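Local coordinates for protein ribosome biogenesis GTPase A (Thermotoga maritima, PDB 3CNL) that binds GTP as a circularly permuted GTPase and probably acts in a late step of 50S ribosomal subunit assembly, at residues V105-T110 and V171-V176; T37-V42 and G153-N158. All coordinates share one frame; numbering follows the deposited sequence.

The two contacts lie side by side, their centres about 10 Å apart, and meet on the mixed sheet where strands 101-106 and 147-154 are neighbours. There the backbones join directly: Gly106 O is 2.8 Å from Leu155 N and Gly106 N is 3.2 Å from Gly153 O, both probable hydrogen bonds. Along the chain the segments alternate, 37-42 and 105-110 coming before 153-158 and 171-176, so the connections cross. Contact 1 joins the phosphate-binding loop to the turn after helix 162-170, whereas contact 2 ties the chain leaving strand 147-154 to the loop after strand 24-30. These strands place two nucleotide-binding segments together: Pro108, Asn109 and Thr110 in contact 1, Gly153 and Ile154 in contact 2.

Contact 1 of 2, residues V105-T110 and V171-V176; sequences VGVPNT and VGSLPV. With GNP (phosphoaminophosphonic acid-guanylate ester), chain B.
Asn109 and Ser173 carry this contact, each through one hydrogen bond to a backbone carbonyl across the contact. Asn109 ND2 donates to Val171 O at 2.8 Å. That bond lies in the carbonyl plane on a lone pair, with an N-H...O angle of 155°, and the acceptor is only 3° out of the Asn109 amide plane, which would restrain the rotation of the carboxamide. Asn109 CG is anti to the backbone N (chi1 -157°), on the side of the Val171 carbonyl; CB itself lies 3.4 Å from Gly172 O in the 171-176 segment. In the other direction Ser173 OG donates to Pro108 O at 3.0 Å, while the same OG touches Val107 CG2 at 3.4 Å and Pro108 CD at 3.5 Å.

On the nucleotide side, Asn109 OD1 lies 3.3 Å from GNP C5', and the backbone Asn109 N makes a weak hydrogen bond to GNP O2G at 2.8 Å. An alanine in place of Asn109 would probably leave Val171 O without this donor and open a gap beside the ribose.

The next shell holds parts of both backbones. Val107 to Thr110 form a type II turn within the P-loop; Lys112 bonds Val107 O and Lys55 bonds Asn109 O. Gly172, at positive phi, is the C-prime residue of a Schellman motif that ends helix 162-170, and a side chain there would clash with Asn109 ND2. The contact therefore sets the loop leaving strand 101-106 against the C-terminal end of helix 162-170, with Val171 also touching Asp30 of strand 24-30.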
# COMPACT_ATOMS: atom_id res chain seq x y z
N VAL A 105 5.78 -0.51 9.61
CA VAL A 105 5.96 0.75 8.88
C VAL A 105 5.48 0.66 7.41
O VAL A 105 5.42 -0.42 6.82
CB VAL A 105 7.44 1.21 8.90
CG1 VAL A 105 8.29 0.36 7.97
CG2 VAL A 105 7.54 2.66 8.48
N GLY A 106 5.16 1.81 6.81
CA GLY A 106 4.74 1.84 5.40
C GLY A 106 4.18 3.18 4.97
O GLY A 106 3.95 4.07 5.80
N VAL A 107 3.93 3.33 3.67
CA VAL A 107 3.32 4.58 3.19
C VAL A 107 1.85 4.52 3.57
O VAL A 107 1.39 3.47 3.98
CB VAL A 107 3.50 4.76 1.68
CG1 VAL A 107 4.99 4.77 1.31
CG2 VAL A 107 2.71 3.66 0.89
N PRO A 108 1.12 5.65 3.46
CA PRO A 108 -0.29 5.64 3.82
C PRO A 108 -1.12 4.58 3.09
O PRO A 108 -0.84 4.27 1.93
CB PRO A 108 -0.75 7.04 3.42
CG PRO A 108 0.48 7.89 3.48
CD PRO A 108 1.57 6.99 3.02
N ASN A 109 -2.09 4.01 3.81
CA ASN A 109 -3.19 3.21 3.26
C ASN A 109 -2.92 1.74 2.99
O ASN A 109 -3.82 1.01 2.57
CB ASN A 109 -3.79 3.86 1.98
CG ASN A 109 -5.19 3.41 1.71
OD1 ASN A 109 -6.03 3.50 2.59
ND2 ASN A 109 -5.47 2.89 0.50
N THR A 110 -1.70 1.29 3.25
CA THR A 110 -1.28 -0.08 2.84
C THR A 110 -1.79 -1.19 3.75
O THR A 110 -1.61 -2.36 3.44
CB THR A 110 0.23 -0.23 2.78
OG1 THR A 110 0.78 0.09 4.07
CG2 THR A 110 0.82 0.70 1.71
N VAL A 171 -3.28 2.93 -5.47
CA VAL A 171 -3.39 2.16 -4.22
C VAL A 171 -3.98 3.00 -3.05
O VAL A 171 -4.06 2.54 -1.92
CB VAL A 171 -2.04 1.50 -3.82
CG1 VAL A 171 -1.62 0.47 -4.88
CG2 VAL A 171 -0.95 2.54 -3.63
N GLY A 172 -4.43 4.22 -3.35
CA GLY A 172 -5.06 5.10 -2.34
C GLY A 172 -4.12 5.72 -1.33
O GLY A 172 -4.56 6.27 -0.30
N SER A 173 -2.83 5.64 -1.60
CA SER A 173 -1.81 6.19 -0.74
C SER A 173 -1.67 7.72 -0.92
O SER A 173 -1.37 8.46 0.03
CB SER A 173 -0.50 5.48 -1.01
OG SER A 173 0.52 5.99 -0.19
N LEU A 174 -1.89 8.18 -2.14
CA LEU A 174 -1.82 9.60 -2.43
C LEU A 174 -3.21 10.11 -2.83
O LEU A 174 -3.77 9.64 -3.81
CB LEU A 174 -0.75 9.87 -3.50
CG LEU A 174 -0.35 11.28 -3.92
CD1 LEU A 174 0.37 12.05 -2.79
CD2 LEU A 174 0.54 11.19 -5.16
N PRO A 175 -3.77 11.07 -2.07
CA PRO A 175 -5.09 11.67 -2.38
C PRO A 175 -5.16 12.47 -3.68
O PRO A 175 -4.21 13.13 -4.04
CB PRO A 175 -5.35 12.60 -1.17
CG PRO A 175 -4.41 12.11 -0.09
CD PRO A 175 -3.20 11.64 -0.83
N VAL A 176 -6.32 12.40 -4.36
CA VAL A 176 -6.61 13.16 -5.57
C VAL A 176 -6.36 14.66 -5.38
O VAL A 176 -5.87 15.34 -6.28
CB VAL A 176 -8.07 12.90 -6.04
CG1 VAL A 176 -8.57 13.98 -6.97
CG2 VAL A 176 -8.15 11.55 -6.72
PG GNP B . -2.81 4.95 7.08
O1G GNP B . -1.38 4.87 7.54
O2G GNP B . -2.96 5.77 5.81
O3G GNP B . -3.67 5.43 8.24
N3B GNP B . -3.56 3.60 6.73
PB GNP B . -3.14 2.12 7.11
O1B GNP B . -1.84 1.77 6.46
O2B GNP B . -3.19 1.99 8.60
O3A GNP B . -4.24 1.24 6.49
PA GNP B . -5.58 0.72 7.10
O1A GNP B . -5.35 -0.52 7.87
O2A GNP B . -6.35 1.78 7.77
O5' GNP B . -6.37 0.26 5.84
C5' GNP B . -6.66 1.14 4.74
C4' GNP B . -7.82 0.55 3.95
O4' GNP B . -7.45 -0.72 3.34
C3' GNP B . -9.08 0.23 4.74
O3' GNP B . -10.20 0.50 3.91
C2' GNP B . -8.95 -1.26 4.99
O2' GNP B . -10.21 -1.84 5.20
C1' GNP B . -8.35 -1.75 3.67
N9 GNP B . -7.53 -2.96 3.77
C8 GNP B . -6.54 -3.20 4.70
N7 GNP B . -5.95 -4.36 4.52
C5 GNP B . -6.62 -4.91 3.41
C6 GNP B . -6.44 -6.15 2.73
O6 GNP B . -5.64 -7.06 2.99
N1 GNP B . -7.32 -6.30 1.65
C2 GNP B . -8.27 -5.36 1.26
N2 GNP B . -9.04 -5.66 0.19
N3 GNP B . -8.44 -4.20 1.87
C4 GNP B . -7.59 -4.05 2.94

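Contact 2 of 2, residues T37-V42 and G153-N158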
# COMPACT_ATOMS: atom_id res chain seq x y z
N THR A 37 5.08 1.32 -3.42
CA THR A 37 4.77 1.36 -1.98
C THR A 37 5.92 0.90 -1.06
O THR A 37 5.71 0.61 0.12
CB THR A 37 3.48 0.56 -1.64
OG1 THR A 37 3.63 -0.81 -2.03
CG2 THR A 37 2.24 1.19 -2.34
N SER A 38 7.13 0.85 -1.60
CA SER A 38 8.32 0.50 -0.84
C SER A 38 8.66 1.68 0.05
O SER A 38 8.36 2.82 -0.30
CB SER A 38 9.48 0.22 -1.78
OG SER A 38 10.02 1.43 -2.26
N ALA A 39 9.31 1.42 1.18
CA ALA A 39 9.65 2.51 2.10
C ALA A 39 11.00 3.13 1.76
O ALA A 39 11.88 3.24 2.62
CB ALA A 39 9.62 2.01 3.55
N TYR A 40 11.17 3.51 0.50
CA TYR A 40 12.37 4.18 0.02
C TYR A 40 12.54 5.50 0.77
O TYR A 40 11.57 6.23 0.99
CB TYR A 40 12.24 4.44 -1.47
CG TYR A 40 13.52 4.36 -2.27
CD1 TYR A 40 13.81 3.23 -3.03
CD2 TYR A 40 14.42 5.42 -2.30
CE1 TYR A 40 14.98 3.15 -3.80
CE2 TYR A 40 15.60 5.35 -3.05
CZ TYR A 40 15.87 4.21 -3.80
OH TYR A 40 17.03 4.12 -4.56
N GLY A 41 13.77 5.79 1.19
CA GLY A 41 14.05 7.01 1.94
C GLY A 41 14.56 6.72 3.33
O GLY A 41 15.51 7.36 3.79
N VAL A 42 13.94 5.75 4.00
CA VAL A 42 14.31 5.40 5.37
C VAL A 42 15.23 4.16 5.41
O VAL A 42 15.04 3.21 4.66
CB VAL A 42 13.06 5.31 6.32
CG1 VAL A 42 11.85 4.74 5.60
CG2 VAL A 42 13.34 4.54 7.60
N GLY A 153 4.63 3.36 11.97
CA GLY A 153 5.30 4.52 11.41
C GLY A 153 4.73 4.74 10.01
O GLY A 153 4.56 3.80 9.23
N ILE A 154 4.42 5.99 9.68
CA ILE A 154 3.86 6.30 8.37
C ILE A 154 4.94 7.02 7.55
O ILE A 154 5.47 8.04 7.98
CB ILE A 154 2.59 7.16 8.50
CG1 ILE A 154 1.56 6.44 9.37
CG2 ILE A 154 2.02 7.50 7.11
CD1 ILE A 154 0.41 7.32 9.86
N LEU A 155 5.25 6.46 6.39
CA LEU A 155 6.27 7.02 5.51
C LEU A 155 5.68 7.87 4.39
O LEU A 155 4.91 7.39 3.56
CB LEU A 155 7.14 5.90 4.94
CG LEU A 155 8.50 6.21 4.30
CD1 LEU A 155 8.42 6.30 2.78
CD2 LEU A 155 9.21 7.43 4.92
N TYR A 156 6.06 9.15 4.36
CA TYR A 156 5.72 10.05 3.27
C TYR A 156 6.97 10.24 2.43
O TYR A 156 7.96 10.77 2.91
CB TYR A 156 5.21 11.39 3.80
CG TYR A 156 4.11 11.24 4.82
CD1 TYR A 156 2.78 11.16 4.44
CD2 TYR A 156 4.42 11.17 6.18
CE1 TYR A 156 1.77 11.02 5.39
CE2 TYR A 156 3.41 11.03 7.13
CZ TYR A 156 2.09 10.95 6.73
OH TYR A 156 1.11 10.81 7.69
N LYS A 157 6.93 9.79 1.18
CA LYS A 157 8.14 9.83 0.37
C LYS A 157 8.10 10.83 -0.78
O LYS A 157 7.04 11.36 -1.12
CB LYS A 157 8.55 8.43 -0.09
CG LYS A 157 7.73 7.80 -1.18
CD LYS A 157 8.02 6.30 -1.18
CE LYS A 157 7.88 5.73 -2.56
NZ LYS A 157 8.17 4.28 -2.57
N ASN A 158 9.28 11.09 -1.35
CA ASN A 158 9.47 12.08 -2.42
C ASN A 158 8.92 11.58 -3.75
O ASN A 158 9.36 10.54 -4.26
CB ASN A 158 10.96 12.45 -2.55
CG ASN A 158 11.34 12.99 -3.93
OD1 ASN A 158 10.99 14.12 -4.31
ND2 ASN A 158 12.08 12.18 -4.68
O HOH W 1 11.59 8.88 -0.26
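This is a contact between two loops, the second of them leaving strand 147-154, polar at one end and apolar at the other: Lys157 and Leu155 reach from the chain just past that strand to residues 38-42, in the loop between strands 24-30 and 48-54. The second segment starts at GTP-binding Gly153, followed by Ile154 of the nucleotide pocket, and the contact lies just downstream of this site. The polar end is the ammonium of Lys157. Its NZ donates to Ser38 O at 2.7 Å, with a C=O...N angle of 139° and the donor tilted 22° from the carbonyl plane. CG sits between the backbone N and carbonyl carbon (chi1 74°), and beyond it the chain is extended, which carries NZ to the loop. Lys157 CD also passes 3.6 Å from Ser38 O. Ala36 O accepts a second hydrogen bond from NZ, so two carbonyls of one loop share this amine and are likely to offset part of its charge. Ser38 OG is itself bonded to Phe35 O.

Ser38 O has a further partner, a weak bond from Tyr40 N across the inverse gamma turn centred on Ala39. Just after the turn, Tyr40 O lies 3.6 Å from Leu155 CD1. One water extends the link: it donates to Tyr40 O at 2.9 Å and weakly accepts from Asn158 N.

The two branches of Leu155 divide the apolar end. CD1 lies 4.0 Å from Ala39 CA, and CD2 meets Val42 CG1 at 3.8 Å as the two side chains slide past each other in opposite directions.

Farther out, Val42 packs on Ile15, Lys16 and Leu19 of helix 13-19, and Glu27 of strand 24-30 accepts a bond from Ala39 N. The contact therefore sets the loop after strand 24-30, backed by helix 13-19, against the chain leaving strand 147-154.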